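Local atomic coordinates of type II toxin-antitoxin system RelE/ParE family toxin (Pyrococcus horikoshii, PDB entry 1WMI), a protein that probably acts as the RelE-type toxin of a type II toxin-antitoxin pair, likely inhibiting translation until bound by its antitoxin. Residues P37-L48 with Y57-Y68. Numbering follows the deposited sequence.
Sequences PVPREKFDVIKL and YRARLGDYRVIY
I46 and R58 face each other as an antiparallel hydrogen-bonded pair in the beta hairpin of strands 46-49 and 54-60, at one edge of the RelE/ParE toxin sheet. R58 N reaches I46 O at 3.0 Å, and a longer N-H bond returns from I46 to R58 O. The R58 chain, bent at chi2 (-130°) and chi3 (56°), lays its guanidinium flat over the I46 tip: I46 CD1 fills the middle of one face, 3.7 Å from R58 CZ. R60 NE lies over the other face, toward its rim. Both arginines form salt bridges with D44 of the second subunit; R58 NH2 also pairs with an acidic side chain of a chain of another protein, and R60 NH2 bonds to R85 O.

V38 CG2 sits over one face of the Y57 ring, offset toward the rim, as a CH-pi contact. The K47 stem slants past the CD1/CE1 side, K47 CB 3.5 Å from Y57 CE1; K47 NZ continues to the backbone of that other protein. L48 drops CD2 against I67 CG2 at 3.6 Å, while its CD1 rests on R58 CB. Nearer helix 20-33, V45 CG1 fits against the small knob of A59 CB. F43 O accepts a nearly straight bond (173°) from R60 N, carrying the bonding back past the start of strand 46-49 to helix 40-43. At the far corner Y68 OH donates to P37 O at 2.6 Å, in the carbonyl plane.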
# COMPACT_ATOMS: atom_id res chain seq x y z
N PRO A 37 -9.52 -5.40 -12.06
CA PRO A 37 -10.18 -5.19 -10.76
C PRO A 37 -9.26 -4.78 -9.61
O PRO A 37 -9.68 -4.07 -8.69
CB PRO A 37 -10.87 -6.53 -10.52
CG PRO A 37 -9.92 -7.50 -11.16
CD PRO A 37 -9.63 -6.81 -12.48
N VAL A 38 -8.01 -5.22 -9.65
CA VAL A 38 -7.05 -4.87 -8.62
C VAL A 38 -5.76 -4.32 -9.23
O VAL A 38 -4.78 -5.04 -9.37
CB VAL A 38 -6.70 -6.09 -7.72
CG1 VAL A 38 -5.84 -5.62 -6.53
CG2 VAL A 38 -7.97 -6.77 -7.21
N PRO A 39 -5.78 -3.04 -9.63
CA PRO A 39 -4.60 -2.40 -10.23
C PRO A 39 -3.65 -2.04 -9.09
O PRO A 39 -3.44 -0.87 -8.79
CB PRO A 39 -5.20 -1.18 -10.91
CG PRO A 39 -6.31 -0.80 -9.97
CD PRO A 39 -6.94 -2.14 -9.68
N ARG A 40 -3.09 -3.06 -8.46
CA ARG A 40 -2.20 -2.90 -7.32
C ARG A 40 -1.11 -1.85 -7.42
O ARG A 40 -1.01 -0.97 -6.56
CB ARG A 40 -1.56 -4.24 -6.95
CG ARG A 40 -0.50 -4.14 -5.86
CD ARG A 40 -0.87 -4.99 -4.65
NE ARG A 40 0.27 -5.19 -3.76
CZ ARG A 40 0.21 -5.75 -2.55
NH1 ARG A 40 1.32 -5.89 -1.84
NH2 ARG A 40 -0.94 -6.17 -2.06
N GLU A 41 -0.30 -1.94 -8.47
CA GLU A 41 0.82 -1.03 -8.68
C GLU A 41 0.45 0.44 -8.87
O GLU A 41 0.97 1.31 -8.16
CB GLU A 41 1.62 -1.48 -9.90
CG GLU A 41 3.12 -1.51 -9.69
CD GLU A 41 3.64 -2.92 -9.44
OE1 GLU A 41 3.38 -3.80 -10.28
OE2 GLU A 41 4.31 -3.14 -8.40
N LYS A 42 -0.44 0.70 -9.81
CA LYS A 42 -0.83 2.07 -10.12
C LYS A 42 -1.64 2.78 -9.04
O LYS A 42 -1.59 4.00 -8.94
CB LYS A 42 -1.60 2.11 -11.44
CG LYS A 42 -1.79 3.51 -12.02
CD LYS A 42 -1.89 3.45 -13.53
CE LYS A 42 -0.61 2.91 -14.15
NZ LYS A 42 -0.80 2.58 -15.59
N PHE A 43 -2.37 2.02 -8.23
CA PHE A 43 -3.19 2.64 -7.20
C PHE A 43 -2.93 2.17 -5.78
O PHE A 43 -3.80 2.31 -4.91
CB PHE A 43 -4.66 2.48 -7.56
CG PHE A 43 -5.06 3.25 -8.78
CD1 PHE A 43 -5.18 4.64 -8.72
CD2 PHE A 43 -5.29 2.61 -9.99
CE1 PHE A 43 -5.53 5.37 -9.85
CE2 PHE A 43 -5.64 3.33 -11.12
CZ PHE A 43 -5.76 4.72 -11.05
N ASP A 44 -1.76 1.58 -5.54
CA ASP A 44 -1.36 1.13 -4.21
C ASP A 44 -2.50 0.44 -3.48
O ASP A 44 -2.69 0.62 -2.28
CB ASP A 44 -0.88 2.34 -3.40
CG ASP A 44 0.13 1.97 -2.33
OD1 ASP A 44 0.40 0.76 -2.12
OD2 ASP A 44 0.67 2.90 -1.69
N VAL A 45 -3.27 -0.37 -4.21
CA VAL A 45 -4.41 -1.05 -3.63
C VAL A 45 -4.07 -2.22 -2.71
O VAL A 45 -3.10 -2.95 -2.94
CB VAL A 45 -5.36 -1.56 -4.75
CG1 VAL A 45 -5.69 -0.43 -5.72
CG2 VAL A 45 -4.70 -2.70 -5.49
N ILE A 46 -4.88 -2.38 -1.66
CA ILE A 46 -4.71 -3.48 -0.71
C ILE A 46 -6.04 -4.20 -0.49
O ILE A 46 -7.10 -3.58 -0.51
CB ILE A 46 -4.22 -2.98 0.66
CG1 ILE A 46 -5.23 -2.00 1.25
CG2 ILE A 46 -2.84 -2.35 0.52
CD1 ILE A 46 -4.91 -1.57 2.66
N LYS A 47 -5.98 -5.52 -0.30
CA LYS A 47 -7.20 -6.28 -0.05
C LYS A 47 -7.57 -6.21 1.42
O LYS A 47 -6.86 -6.74 2.28
CB LYS A 47 -7.02 -7.74 -0.46
CG LYS A 47 -8.30 -8.57 -0.31
CD LYS A 47 -8.14 -9.95 -0.93
CE LYS A 47 -7.12 -10.79 -0.18
NZ LYS A 47 -6.98 -12.17 -0.72
N LEU A 48 -8.69 -5.54 1.71
CA LEU A 48 -9.19 -5.38 3.07
C LEU A 48 -9.74 -6.71 3.53
O LEU A 48 -9.19 -7.36 4.42
CB LEU A 48 -10.30 -4.33 3.11
CG LEU A 48 -10.02 -2.84 3.34
CD1 LEU A 48 -8.63 -2.45 2.91
CD2 LEU A 48 -11.08 -2.04 2.59
N TYR A 57 -11.57 -3.78 -1.06
CA TYR A 57 -10.26 -3.25 -1.37
C TYR A 57 -10.19 -1.77 -1.03
O TYR A 57 -11.22 -1.12 -0.84
CB TYR A 57 -9.96 -3.44 -2.86
CG TYR A 57 -9.82 -4.88 -3.31
CD1 TYR A 57 -8.63 -5.57 -3.11
CD2 TYR A 57 -10.89 -5.55 -3.92
CE1 TYR A 57 -8.50 -6.89 -3.51
CE2 TYR A 57 -10.76 -6.87 -4.32
CZ TYR A 57 -9.56 -7.53 -4.11
OH TYR A 57 -9.41 -8.83 -4.52
N ARG A 58 -8.97 -1.25 -0.93
CA ARG A 58 -8.75 0.16 -0.68
C ARG A 58 -7.75 0.65 -1.71
O ARG A 58 -6.64 0.13 -1.79
CB ARG A 58 -8.17 0.43 0.71
CG ARG A 58 -7.94 1.92 0.95
CD ARG A 58 -6.54 2.23 1.46
NE ARG A 58 -5.50 1.72 0.57
CZ ARG A 58 -4.22 1.66 0.90
NH1 ARG A 58 -3.33 1.19 0.04
NH2 ARG A 58 -3.82 2.06 2.10
N ALA A 59 -8.16 1.64 -2.49
CA ALA A 59 -7.29 2.20 -3.51
C ALA A 59 -6.91 3.61 -3.09
O ALA A 59 -7.71 4.32 -2.48
CB ALA A 59 -7.99 2.22 -4.85
N ARG A 60 -5.69 4.00 -3.43
CA ARG A 60 -5.20 5.32 -3.10
C ARG A 60 -5.10 6.14 -4.40
O ARG A 60 -4.39 5.76 -5.34
CB ARG A 60 -3.84 5.21 -2.40
CG ARG A 60 -3.33 6.52 -1.80
CD ARG A 60 -2.07 6.30 -0.97
NE ARG A 60 -2.33 5.59 0.28
CZ ARG A 60 -3.06 6.08 1.29
NH1 ARG A 60 -3.24 5.36 2.39
NH2 ARG A 60 -3.60 7.29 1.20
N LEU A 61 -5.84 7.24 -4.45
CA LEU A 61 -5.81 8.09 -5.63
C LEU A 61 -5.00 9.36 -5.39
O LEU A 61 -5.00 10.28 -6.21
CB LEU A 61 -7.23 8.44 -6.07
CG LEU A 61 -7.95 7.41 -6.95
CD1 LEU A 61 -8.11 6.09 -6.21
CD2 LEU A 61 -9.30 7.95 -7.37
N GLY A 62 -4.31 9.41 -4.26
CA GLY A 62 -3.51 10.58 -3.93
C GLY A 62 -4.04 11.29 -2.69
O GLY A 62 -3.82 10.84 -1.57
N ASP A 63 -4.75 12.39 -2.91
CA ASP A 63 -5.30 13.17 -1.81
C ASP A 63 -6.41 12.46 -1.05
O ASP A 63 -6.86 12.93 -0.00
CB ASP A 63 -5.82 14.52 -2.32
CG ASP A 63 -4.73 15.36 -2.96
OD1 ASP A 63 -5.04 16.46 -3.46
OD2 ASP A 63 -3.57 14.92 -2.97
N TYR A 64 -6.86 11.32 -1.57
CA TYR A 64 -7.92 10.57 -0.91
C TYR A 64 -7.85 9.09 -1.24
O TYR A 64 -7.08 8.66 -2.09
CB TYR A 64 -9.29 11.15 -1.29
CG TYR A 64 -9.64 11.02 -2.75
CD1 TYR A 64 -10.45 9.97 -3.21
CD2 TYR A 64 -9.16 11.94 -3.69
CE1 TYR A 64 -10.78 9.85 -4.56
CE2 TYR A 64 -9.48 11.82 -5.04
CZ TYR A 64 -10.28 10.77 -5.47
OH TYR A 64 -10.58 10.65 -6.82
N ARG A 65 -8.67 8.30 -0.54
CA ARG A 65 -8.72 6.86 -0.74
C ARG A 65 -10.13 6.40 -1.09
O ARG A 65 -11.12 6.97 -0.62
CB ARG A 65 -8.26 6.15 0.53
CG ARG A 65 -6.79 6.37 0.88
CD ARG A 65 -6.50 5.87 2.29
NE ARG A 65 -7.15 6.71 3.29
CZ ARG A 65 -7.43 6.32 4.53
NH1 ARG A 65 -8.03 7.16 5.37
NH2 ARG A 65 -7.13 5.09 4.92
N VAL A 66 -10.22 5.37 -1.93
CA VAL A 66 -11.53 4.84 -2.30
C VAL A 66 -11.59 3.37 -1.92
O VAL A 66 -10.64 2.62 -2.16
CB VAL A 66 -11.81 4.98 -3.82
CG1 VAL A 66 -11.62 6.43 -4.27
CG2 VAL A 66 -10.89 4.08 -4.61
N ILE A 67 -12.69 2.97 -1.29
CA ILE A 67 -12.90 1.58 -0.90
C ILE A 67 -13.98 0.99 -1.80
O ILE A 67 -15.04 1.59 -2.01
CB ILE A 67 -13.34 1.46 0.57
CG1 ILE A 67 -12.26 2.05 1.48
CG2 ILE A 67 -13.55 -0.01 0.93
CD1 ILE A 67 -12.49 1.78 2.97
N TYR A 68 -13.72 -0.19 -2.34
CA TYR A 68 -14.66 -0.83 -3.25
C TYR A 68 -14.69 -2.33 -3.11
O TYR A 68 -13.82 -2.93 -2.48
CB TYR A 68 -14.30 -0.46 -4.70
CG TYR A 68 -12.96 -0.99 -5.19
CD1 TYR A 68 -12.89 -2.19 -5.90
CD2 TYR A 68 -11.79 -0.27 -4.99
CE1 TYR A 68 -11.67 -2.65 -6.41
CE2 TYR A 68 -10.57 -0.73 -5.49
CZ TYR A 68 -10.52 -1.92 -6.20
OH TYR A 68 -9.33 -2.36 -6.71